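Local coordinates for putative sporulation-specific glycosylase YdhD (Bacillus subtilis subsp. subtilis str. 168, PDB 3CZ8), which probably hydrolyses glycosidic bonds in a polysaccharide during sporulation, its crystallised part being the family 18 glycosyl hydrolase domain of a longer protein that also carries LysM repeats, at residues S37-I43 with L70-L76; I217-L223 with L300-W306; R249-A255 with F268-Q273. The protein carries 1 engineered substitution. One frame throughout, in Å; residues are numbered along the deposited sequence.

Contact 1 of 3, residues S37-I43 with L70-L76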
loop_
_atom_site.group_PDB
_atom_site.type_symbol
_atom_site.label_atom_id
_atom_site.label_comp_id
_atom_site.label_asym_id
_atom_site.label_seq_id
_atom_site.Cartn_x
_atom_site.Cartn_y
_atom_site.Cartn_z
ATOM N N SER A 37 -2.686 -12.021 8.631
ATOM C CA SER A 37 -1.714 -12.952 8.077
ATOM C C SER A 37 -0.529 -12.169 7.533
ATOM O O SER A 37 -0.634 -11.502 6.502
ATOM C CB SER A 37 -2.348 -13.833 6.997
ATOM O OG SER A 37 -3.621 -14.305 7.410
ATOM N N ILE A 38 0.593 -12.281 8.202
ATOM C CA ILE A 38 1.784 -11.567 7.844
ATOM C C ILE A 38 2.569 -12.225 6.732
ATOM O O ILE A 38 2.940 -13.339 6.848
ATOM C CB ILE A 38 2.679 -11.349 9.055
ATOM C CG1 ILE A 38 1.953 -10.578 10.122
ATOM C CG2 ILE A 38 3.895 -10.607 8.678
ATOM C CD1 ILE A 38 2.491 -10.751 11.400
ATOM N N PHE A 39 2.849 -11.491 5.672
ATOM C CA PHE A 39 3.570 -12.015 4.529
ATOM C C PHE A 39 5.063 -11.931 4.735
ATOM O O PHE A 39 5.494 -11.095 5.425
ATOM C CB PHE A 39 3.134 -11.321 3.247
ATOM C CG PHE A 39 1.904 -11.902 2.652
ATOM C CD1 PHE A 39 1.965 -12.689 1.541
ATOM C CD2 PHE A 39 0.686 -11.701 3.223
ATOM C CE1 PHE A 39 0.846 -13.237 1.040
ATOM C CE2 PHE A 39 -0.406 -12.261 2.702
ATOM C CZ PHE A 39 -0.324 -13.017 1.616
ATOM N N GLU A 40 5.861 -12.759 4.097
ATOM C CA GLU A 40 5.694 -14.181 3.997
ATOM C C GLU A 40 6.912 -14.899 4.556
ATOM O O GLU A 40 7.948 -14.301 4.709
ATOM C CB GLU A 40 5.570 -14.532 2.542
ATOM C CG GLU A 40 6.553 -13.810 1.706
ATOM C CD GLU A 40 7.745 -14.633 1.371
ATOM O OE1 GLU A 40 8.801 -14.064 1.157
ATOM O OE2 GLU A 40 7.616 -15.849 1.317
ATOM N N TYR A 41 6.767 -16.180 4.855
ATOM C CA TYR A 41 7.872 -17.121 4.879
ATOM C C TYR A 41 7.818 -18.034 3.690
ATOM O O TYR A 41 6.779 -18.467 3.325
ATOM C CB TYR A 41 7.819 -17.974 6.133
ATOM C CG TYR A 41 8.119 -17.268 7.419
ATOM C CD1 TYR A 41 7.151 -16.563 8.074
ATOM C CD2 TYR A 41 9.370 -17.334 7.991
ATOM C CE1 TYR A 41 7.408 -15.952 9.215
ATOM C CE2 TYR A 41 9.634 -16.730 9.133
ATOM C CZ TYR A 41 8.653 -16.037 9.749
ATOM O OH TYR A 41 8.882 -15.393 10.912
ATOM N N HIS A 42 8.946 -18.331 3.090
ATOM C CA HIS A 42 8.943 -19.196 1.951
ATOM C C HIS A 42 9.700 -20.498 2.152
ATOM O O HIS A 42 10.522 -20.610 3.026
ATOM C CB HIS A 42 9.389 -18.468 0.682
ATOM C CG HIS A 42 10.609 -17.635 0.868
ATOM N ND1 HIS A 42 10.568 -16.370 1.390
ATOM C CD2 HIS A 42 11.908 -17.898 0.629
ATOM C CE1 HIS A 42 11.788 -15.890 1.473
ATOM N NE2 HIS A 42 12.620 -16.800 1.018
ATOM N N ILE A 43 9.403 -21.475 1.315
ATOM C CA ILE A 43 9.863 -22.842 1.524
ATOM C C ILE A 43 10.986 -23.255 0.568
ATOM O O ILE A 43 11.124 -22.705 -0.530
ATOM C CB ILE A 43 8.681 -23.860 1.458
ATOM C CG1 ILE A 43 8.112 -23.971 0.036
ATOM C CG2 ILE A 43 7.586 -23.458 2.439
ATOM C CD1 ILE A 43 7.154 -25.131 -0.169
ATOM N N LEU A 70 -1.232 -14.510 12.228
ATOM C CA LEU A 70 -0.975 -15.732 11.479
ATOM C C LEU A 70 0.272 -15.574 10.628
ATOM O O LEU A 70 0.505 -14.514 10.062
ATOM C CB LEU A 70 -2.184 -16.094 10.602
ATOM C CG LEU A 70 -3.575 -16.182 11.249
ATOM C CD1 LEU A 70 -4.662 -16.371 10.193
ATOM C CD2 LEU A 70 -3.653 -17.297 12.268
ATOM N N ALA A 71 1.079 -16.627 10.563
ATOM C CA ALA A 71 2.247 -16.661 9.690
ATOM C C ALA A 71 1.842 -17.120 8.297
ATOM O O ALA A 71 1.226 -18.173 8.142
ATOM C CB ALA A 71 3.298 -17.604 10.253
ATOM N N THR A 72 2.192 -16.346 7.276
ATOM C CA THR A 72 1.916 -16.769 5.911
ATOM C C THR A 72 3.086 -17.584 5.374
ATOM O O THR A 72 4.234 -17.140 5.404
ATOM C CB THR A 72 1.594 -15.586 4.982
ATOM O OG1 THR A 72 0.565 -14.797 5.578
ATOM C CG2 THR A 72 1.112 -16.072 3.625
ATOM N N ILE A 73 2.768 -18.781 4.894
ATOM C CA ILE A 73 3.746 -19.699 4.348
ATOM C C ILE A 73 3.479 -19.820 2.848
ATOM O O ILE A 73 2.373 -20.179 2.438
ATOM C CB ILE A 73 3.671 -21.101 5.041
ATOM C CG1 ILE A 73 3.457 -20.978 6.559
ATOM C CG2 ILE A 73 4.898 -21.951 4.704
ATOM C CD1 ILE A 73 4.599 -20.306 7.342
ATOM N N THR A 74 4.489 -19.495 2.039
ATOM C CA THR A 74 4.342 -19.450 0.579
ATOM C C THR A 74 5.403 -20.275 -0.135
ATOM O O THR A 74 6.391 -20.692 0.473
ATOM C CB THR A 74 4.452 -18.004 0.018
ATOM O OG1 THR A 74 5.814 -17.566 0.089
ATOM C CG2 THR A 74 3.550 -17.021 0.771
ATOM N N ASN A 75 5.184 -20.495 -1.432
ATOM C CA ASN A 75 6.197 -21.059 -2.324
ATOM C C ASN A 75 6.809 -19.992 -3.251
ATOM O O ASN A 75 7.003 -20.208 -4.451
ATOM C CB ASN A 75 5.640 -22.244 -3.124
ATOM C CG ASN A 75 4.373 -21.899 -3.901
ATOM O OD1 ASN A 75 3.530 -21.127 -3.440
ATOM N ND2 ASN A 75 4.229 -22.492 -5.081
ATOM N N LEU A 76 7.126 -18.840 -2.675
ATOM C CA LEU A 76 7.682 -17.738 -3.442
ATOM C C LEU A 76 9.177 -17.892 -3.678
ATOM O O LEU A 76 9.903 -18.385 -2.817
ATOM C CB LEU A 76 7.380 -16.397 -2.765
ATOM C CG LEU A 76 5.998 -15.800 -3.052
ATOM C CD1 LEU A 76 5.707 -14.682 -2.108
ATOM C CD2 LEU A 76 5.882 -15.296 -4.465
HETATM O O HOH W 1 9.534 -21.061 -1.869
#
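T74 and E40 are joined by a hydrogen bond: OG1 of T74 donates to OE2 of E40 over 2.8 Å, meeting the anti side of that oxygen from 33° out of the carboxylate plane. The glutamate is folded to get there, CG held between its own backbone N and carbonyl carbon (chi1 44°) and the chain bent again at chi2. The same carboxylate takes H42 ND1 on the syn side of E40 OE1 (2.9 Å), and Y6 of the second subunit gives its backbone N to that oxygen. With an alanine here, the T74 hydroxyl, the H42 imidazole and Y6 N of the second subunit would probably lose the carboxylate they share, and the imidazole would be freer to turn.

The backbones pair in parallel. I38 N donates to L70 O (2.9 Å), T72 N to I38 O, Y41 N to T72 O (2.8 Å, practically straight) and T74 N to Y41 O. An extra residue between I38 and Y41 makes a beta bulge. These are two strands of the TIM barrel, linked by helix 56-64 as a beta-alpha-beta unit; N75, just past T74, bonds through ND2 to the backbone O of E120, the predicted proton donor.

Threonine suits its place at T72 because its two branches do different work: T72 OG1 makes a weak bond to I38 O, while T72 CG2 lies 3.8 Å above the centre of the F39 ring, a CH-pi contact. On the face carrying Y41 and I73 the contact is apolar. I43 CG2 meets I73 CG2 at 3.8 Å, crossing at about a right angle.

Contact 2 of 3, residues I217-L223 with L300-W306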
loop_
_atom_site.group_PDB
_atom_site.type_symbol
_atom_site.label_atom_id
_atom_site.label_comp_id
_atom_site.label_asym_id
_atom_site.label_seq_id
_atom_site.Cartn_x
_atom_site.Cartn_y
_atom_site.Cartn_z
ATOM N N ILE A 217 -15.772 -19.794 5.421
ATOM C CA ILE A 217 -15.547 -19.104 4.150
ATOM C C ILE A 217 -15.323 -17.601 4.317
ATOM O O ILE A 217 -16.190 -16.889 4.824
ATOM C CB ILE A 217 -16.717 -19.352 3.150
ATOM C CG1 ILE A 217 -16.932 -20.854 2.921
ATOM C CG2 ILE A 217 -16.456 -18.644 1.825
ATOM C CD1 ILE A 217 -18.210 -21.200 2.152
ATOM N N ILE A 218 -14.160 -17.134 3.868
ATOM C CA ILE A 218 -13.842 -15.712 3.856
ATOM C C ILE A 218 -13.638 -15.301 2.399
ATOM O O ILE A 218 -12.834 -15.906 1.692
ATOM C CB ILE A 218 -12.583 -15.398 4.723
ATOM C CG1 ILE A 218 -12.877 -15.593 6.219
ATOM C CG2 ILE A 218 -12.084 -13.978 4.494
ATOM C CD1 ILE A 218 -12.536 -16.960 6.774
ATOM N N ILE A 219 -14.394 -14.303 1.944
ATOM C CA ILE A 219 -14.229 -13.770 0.584
ATOM C C ILE A 219 -13.194 -12.630 0.551
ATOM O O ILE A 219 -13.445 -11.530 1.043
ATOM C CB ILE A 219 -15.583 -13.328 -0.044
ATOM C CG1 ILE A 219 -16.627 -14.460 0.009
ATOM C CG2 ILE A 219 -15.390 -12.813 -1.476
ATOM C CD1 ILE A 219 -16.242 -15.760 -0.730
ATOM N N GLY A 220 -12.023 -12.915 -0.010
ATOM C CA GLY A 220 -10.981 -11.904 -0.186
ATOM C C GLY A 220 -11.326 -10.917 -1.289
ATOM O O GLY A 220 -11.801 -11.311 -2.351
ATOM N N VAL A 221 -11.097 -9.630 -1.028
ATOM C CA VAL A 221 -11.355 -8.572 -2.017
ATOM C C VAL A 221 -10.060 -8.189 -2.780
ATOM O O VAL A 221 -8.957 -8.467 -2.290
ATOM C CB VAL A 221 -12.038 -7.329 -1.374
ATOM C CG1 VAL A 221 -13.367 -7.711 -0.691
ATOM C CG2 VAL A 221 -11.100 -6.591 -0.431
ATOM N N PRO A 222 -10.188 -7.588 -3.991
ATOM C CA PRO A 222 -9.004 -7.235 -4.792
ATOM C C PRO A 222 -7.997 -6.326 -4.096
ATOM O O PRO A 222 -8.372 -5.412 -3.362
ATOM C CB PRO A 222 -9.595 -6.503 -5.998
ATOM C CG PRO A 222 -10.977 -6.973 -6.088
ATOM C CD PRO A 222 -11.434 -7.234 -4.702
ATOM N N LEU A 223 -6.723 -6.607 -4.327
ATOM C CA LEU A 223 -5.647 -5.718 -3.921
ATOM C C LEU A 223 -5.435 -4.642 -4.995
ATOM O O LEU A 223 -5.223 -3.474 -4.666
ATOM C CB LEU A 223 -4.369 -6.540 -3.687
ATOM C CG LEU A 223 -3.007 -5.919 -3.350
ATOM C CD1 LEU A 223 -3.040 -4.977 -2.147
ATOM C CD2 LEU A 223 -1.980 -7.030 -3.147
ATOM N N LEU A 300 -21.920 -16.098 5.227
ATOM C CA LEU A 300 -20.493 -16.423 5.219
ATOM C C LEU A 300 -19.779 -15.788 6.412
ATOM O O LEU A 300 -20.333 -14.907 7.065
ATOM C CB LEU A 300 -19.869 -15.967 3.899
ATOM C CG LEU A 300 -19.749 -16.950 2.727
ATOM C CD1 LEU A 300 -20.760 -18.104 2.717
ATOM C CD2 LEU A 300 -19.757 -16.197 1.411
ATOM N N GLN A 301 -18.552 -16.231 6.684
ATOM C CA GLN A 301 -17.799 -15.785 7.863
ATOM C C GLN A 301 -17.356 -14.326 7.826
ATOM O O GLN A 301 -17.546 -13.600 8.805
ATOM C CB GLN A 301 -16.582 -16.685 8.104
ATOM C CG GLN A 301 -15.653 -16.265 9.258
ATOM C CD GLN A 301 -16.285 -16.407 10.651
ATOM O OE1 GLN A 301 -15.969 -15.642 11.558
ATOM N NE2 GLN A 301 -17.160 -17.394 10.823
ATOM N N ALA A 302 -16.769 -13.907 6.705
ATOM C CA ALA A 302 -16.098 -12.611 6.630
ATOM C C ALA A 302 -15.756 -12.155 5.221
ATOM O O ALA A 302 -15.769 -12.939 4.268
ATOM C CB ALA A 302 -14.822 -12.640 7.462
ATOM N N ILE A 303 -15.457 -10.860 5.126
ATOM C CA ILE A 303 -14.737 -10.261 4.013
ATOM C C ILE A 303 -13.261 -10.226 4.445
ATOM O O ILE A 303 -12.963 -9.979 5.614
ATOM C CB ILE A 303 -15.315 -8.841 3.702
ATOM C CG1 ILE A 303 -16.589 -8.942 2.836
ATOM C CG2 ILE A 303 -14.280 -7.893 3.087
ATOM C CD1 ILE A 303 -16.359 -9.152 1.349
ATOM N N GLY A 304 -12.350 -10.534 3.525
ATOM C CA GLY A 304 -10.912 -10.380 3.783
ATOM C C GLY A 304 -10.310 -9.292 2.907
ATOM O O GLY A 304 -10.700 -9.139 1.750
ATOM N N ALA A 305 -9.361 -8.531 3.452
ATOM C CA ALA A 305 -8.769 -7.400 2.724
ATOM C C ALA A 305 -7.298 -7.170 3.062
ATOM O O ALA A 305 -6.715 -7.903 3.864
ATOM C CB ALA A 305 -9.576 -6.134 2.956
ATOM N N TRP A 306 -6.704 -6.147 2.449
ATOM C CA TRP A 306 -5.256 -5.938 2.524
ATOM C C TRP A 306 -4.858 -4.647 3.228
ATOM O O TRP A 306 -5.531 -3.627 3.107
ATOM C CB TRP A 306 -4.657 -5.948 1.119
ATOM C CG TRP A 306 -4.996 -7.174 0.330
ATOM C CD1 TRP A 306 -6.065 -7.345 -0.513
ATOM C CD2 TRP A 306 -4.263 -8.402 0.303
ATOM N NE1 TRP A 306 -6.037 -8.605 -1.059
ATOM C CE2 TRP A 306 -4.944 -9.276 -0.573
ATOM C CE3 TRP A 306 -3.093 -8.852 0.936
ATOM C CZ2 TRP A 306 -4.492 -10.573 -0.837
ATOM C CZ3 TRP A 306 -2.650 -10.141 0.677
ATOM C CH2 TRP A 306 -3.350 -10.988 -0.205
#
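L300 enters the contact by setting its CD2 against I219 CG1 (3.8 Å), branched leucine on branched isoleucine. Q301 N makes a weak bond to I217 O, and its CG runs beside I218. With A302 regular parallel pairing begins: its O accepts from I219 N (3.0 Å), and the methyl of A302 packs against I218 CG1 at 3.7 Å. I303 turns to the other face, where its CG2 meets V221 CG1 at 3.9 Å under helix 285-297. This pairing of strands 217-220 and 302-310 belongs to the wall of the TIM barrel of this glycosyl hydrolase family 18 domain. G304 donates to I219 O and accepts from V221 N; a CB on G304 would come within about 3.1 Å of I218 CG2, so glycine suits the place. A305 CB touches V221 CG2. W306 places CG anti to its carbonyl carbon (chi1 -54°), which brings the indole edge to the other segment: W306 NE1 donates to V221 O at 3.2 Å, nearly in the ring plane. L223 CB lies 3.6 Å above one ring face. The indole is about 7 Å from the side chain of E120, consistent with a place in the active-site cleft.

Contact 3 of 3, residues R249-A255 with F268-Q273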
loop_
_atom_site.group_PDB
_atom_site.type_symbol
_atom_site.label_atom_id
_atom_site.label_comp_id
_atom_site.label_asym_id
_atom_site.label_seq_id
_atom_site.Cartn_x
_atom_site.Cartn_y
_atom_site.Cartn_z
ATOM N N ARG A 249 -6.363 8.800 -11.002
ATOM C CA ARG A 249 -6.235 8.906 -12.461
ATOM C C ARG A 249 -7.493 9.457 -13.118
ATOM O O ARG A 249 -7.408 10.168 -14.114
ATOM C CB ARG A 249 -5.853 7.565 -13.081
ATOM C CG ARG A 249 -4.426 7.169 -12.778
ATOM C CD ARG A 249 -4.008 5.919 -13.518
ATOM N NE ARG A 249 -2.665 5.511 -13.115
ATOM C CZ ARG A 249 -1.852 4.750 -13.841
ATOM N NH1 ARG A 249 -2.231 4.298 -15.028
ATOM N NH2 ARG A 249 -0.649 4.443 -13.373
ATOM N N ALA A 250 -8.656 9.133 -12.558
ATOM C CA ALA A 250 -9.925 9.686 -13.030
ATOM C C ALA A 250 -10.008 11.202 -12.827
ATOM O O ALA A 250 -10.646 11.885 -13.615
ATOM C CB ALA A 250 -11.105 8.986 -12.359
ATOM N N MET A 251 -9.360 11.713 -11.778
ATOM C CA MET A 251 -9.305 13.157 -11.503
ATOM C C MET A 251 -8.401 13.890 -12.483
ATOM O O MET A 251 -8.813 14.888 -13.078
ATOM C CB MET A 251 -8.777 13.436 -10.097
ATOM C CG MET A 251 -9.603 12.896 -8.965
ATOM S SD MET A 251 -9.165 13.661 -7.400
ATOM C CE MET A 251 -7.374 13.838 -7.473
ATOM N N ARG A 252 -7.169 13.392 -12.623
ATOM C CA ARG A 252 -6.152 13.951 -13.521
ATOM C C ARG A 252 -6.643 14.075 -14.970
ATOM O O ARG A 252 -6.346 15.064 -15.650
ATOM C CB ARG A 252 -4.863 13.112 -13.448
ATOM C CG ARG A 252 -3.627 13.713 -14.139
ATOM C CD ARG A 252 -3.390 13.079 -15.500
ATOM N NE ARG A 252 -2.415 13.781 -16.335
ATOM C CZ ARG A 252 -2.713 14.760 -17.190
ATOM N NH1 ARG A 252 -3.965 15.191 -17.327
ATOM N NH2 ARG A 252 -1.748 15.319 -17.907
ATOM N N TYR A 253 -7.393 13.077 -15.431
ATOM C CA TYR A 253 -7.883 13.057 -16.806
ATOM C C TYR A 253 -9.323 13.543 -16.929
ATOM O O TYR A 253 -9.863 13.615 -18.038
ATOM C CB TYR A 253 -7.720 11.661 -17.414
ATOM C CG TYR A 253 -6.275 11.252 -17.611
ATOM C CD1 TYR A 253 -5.516 11.769 -18.667
ATOM C CD2 TYR A 253 -5.664 10.346 -16.743
ATOM C CE1 TYR A 253 -4.182 11.393 -18.847
ATOM C CE2 TYR A 253 -4.332 9.965 -16.912
ATOM C CZ TYR A 253 -3.600 10.492 -17.970
ATOM O OH TYR A 253 -2.288 10.119 -18.145
ATOM N N GLN A 254 -9.923 13.878 -15.785
ATOM C CA GLN A 254 -11.317 14.347 -15.676
ATOM C C GLN A 254 -12.326 13.395 -16.323
ATOM O O GLN A 254 -13.298 13.820 -16.959
ATOM C CB GLN A 254 -11.474 15.798 -16.171
ATOM C CG GLN A 254 -10.842 16.839 -15.239
ATOM C CD GLN A 254 -11.563 16.953 -13.903
ATOM O OE1 GLN A 254 -12.747 17.284 -13.851
ATOM N NE2 GLN A 254 -10.846 16.687 -12.816
ATOM N N ALA A 255 -12.067 12.101 -16.144
ATOM C CA ALA A 255 -12.913 11.040 -16.665
ATOM C C ALA A 255 -14.023 10.723 -15.668
ATOM O O ALA A 255 -13.753 10.526 -14.482
ATOM C CB ALA A 255 -12.078 9.801 -16.945
ATOM N N PHE A 268 -13.832 3.339 -15.864
ATOM C CA PHE A 268 -13.796 4.554 -16.668
ATOM C C PHE A 268 -12.831 4.422 -17.837
ATOM O O PHE A 268 -11.967 3.545 -17.841
ATOM C CB PHE A 268 -13.480 5.803 -15.824
ATOM C CG PHE A 268 -12.114 5.803 -15.191
ATOM C CD1 PHE A 268 -11.032 6.399 -15.830
ATOM C CD2 PHE A 268 -11.920 5.247 -13.930
ATOM C CE1 PHE A 268 -9.774 6.422 -15.234
ATOM C CE2 PHE A 268 -10.670 5.258 -13.334
ATOM C CZ PHE A 268 -9.593 5.856 -13.988
ATOM N N ARG A 269 -12.998 5.294 -18.827
ATOM C CA ARG A 269 -12.056 5.393 -19.939
ATOM C C ARG A 269 -11.512 6.813 -20.047
ATOM O O ARG A 269 -12.177 7.770 -19.643
ATOM C CB ARG A 269 -12.718 4.973 -21.255
ATOM C CG ARG A 269 -13.093 3.502 -21.329
ATOM C CD ARG A 269 -13.797 3.158 -22.633
ATOM N NE ARG A 269 -14.163 1.745 -22.679
ATOM C CZ ARG A 269 -15.347 1.256 -22.314
ATOM N NH1 ARG A 269 -16.306 2.065 -21.878
ATOM N NH2 ARG A 269 -15.573 -0.048 -22.388
ATOM N N TYR A 270 -10.296 6.938 -20.571
ATOM C CA TYR A 270 -9.684 8.240 -20.838
ATOM C C TYR A 270 -8.686 8.147 -21.990
ATOM O O TYR A 270 -8.262 7.052 -22.360
ATOM C CB TYR A 270 -9.006 8.808 -19.577
ATOM C CG TYR A 270 -7.775 8.057 -19.091
ATOM C CD1 TYR A 270 -6.506 8.355 -19.594
ATOM C CD2 TYR A 270 -7.878 7.066 -18.113
ATOM C CE1 TYR A 270 -5.372 7.667 -19.153
ATOM C CE2 TYR A 270 -6.750 6.381 -17.650
ATOM C CZ TYR A 270 -5.501 6.693 -18.174
ATOM O OH TYR A 270 -4.384 6.028 -17.739
ATOM N N SER A 271 -8.313 9.299 -22.543
ATOM C CA SER A 271 -7.248 9.377 -23.542
ATOM C C SER A 271 -6.059 10.107 -22.941
ATOM O O SER A 271 -6.216 11.189 -22.373
ATOM C CB SER A 271 -7.729 10.101 -24.802
ATOM O OG SER A 271 -8.826 9.425 -25.391
ATOM N N ASP A 272 -4.874 9.517 -23.059
ATOM C CA ASP A 272 -3.677 10.112 -22.474
ATOM C C ASP A 272 -3.056 11.186 -23.378
ATOM O O ASP A 272 -3.595 11.487 -24.457
ATOM C CB ASP A 272 -2.656 9.038 -22.042
ATOM C CG ASP A 272 -2.153 8.174 -23.196
ATOM O OD1 ASP A 272 -2.542 8.400 -24.361
ATOM O OD2 ASP A 272 -1.351 7.252 -22.925
ATOM N N GLN A 273 -1.916 11.733 -22.944
ATOM C CA GLN A 273 -1.215 12.815 -23.641
ATOM C C GLN A 273 -0.526 12.361 -24.930
ATOM O O GLN A 273 0.312 13.083 -25.485
ATOM C CB GLN A 273 -0.191 13.466 -22.702
ATOM C CG GLN A 273 -0.765 14.546 -21.793
ATOM C CD GLN A 273 -0.734 15.926 -22.430
ATOM O OE1 GLN A 273 0.333 16.507 -22.630
ATOM N NE2 GLN A 273 -1.910 16.460 -22.739
HETATM O O HOH W 2 -1.762 7.275 -17.945
HETATM O O HOH W 3 -0.821 11.164 -20.110
#
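Y253 lays its ring on that of Y270, and the contact can be followed outward along it. CB of Y253 sits 3.8 Å from CB of Y270. With CG anti to the carbonyl carbon (chi1 -67°), the ring leaves the helix end towards strand 265-271, and CG comes to rest over CD1 of Y270. CD1 passes S271 O; on the other side CE2 of Y253 meets CE1 of Y270 at 3.4 Å. The result is an offset stack, centroids 4.0 Å apart and planes 13° from parallel. The opposite face of the Y253 ring is covered by CD of R252, an arginine whose NH1 forms a salt bridge with D22 of the second subunit. At the tip, Y253 OH bonds two waters, one 2.9 Å and the other 2.7 Å away.

Beside the stack, A250 CB lies 3.8 Å above the centre of the F268 ring, a small methyl that can lie close over it. A Schellman motif at Q254 ends the helix and turns A255 back, its CB against F268 CD1. The helix thus lies on the antiparallel sheet of the small domain inserted in the barrel.

Direct contact here is mostly apolar, ring faces and methyls, with a few carbons against backbone oxygens. Polar linkage across the two segments runs through the two waters, one joining the tyrosine hydroxyls and one joining Y253 to Q273 N, so the rings are probably steadied at their hydroxyl ends too, where D227 also bonds Y270 OH.

In the fold
From the N terminus, strand 9-17 runs antiparallel to both of its neighbours, 35-42 and 302-310. Contact 1 then closes the first loop, a short one spanning helix 56-64, before contact 2 opens. Contact 2 closes a much longer loop, from 217-223 to 300-306, which leaves the barrel, forms the inserted antiparallel sheet and returns through helix 285-297. Contact 3 is nested in that loop, joining helix 243-252 to the sheet about 30 Å, centre to centre, from contact 2. Contacts 1 and 2 belong to one barrel sheet and touch where F39 packs on W306. All three reach the second subunit.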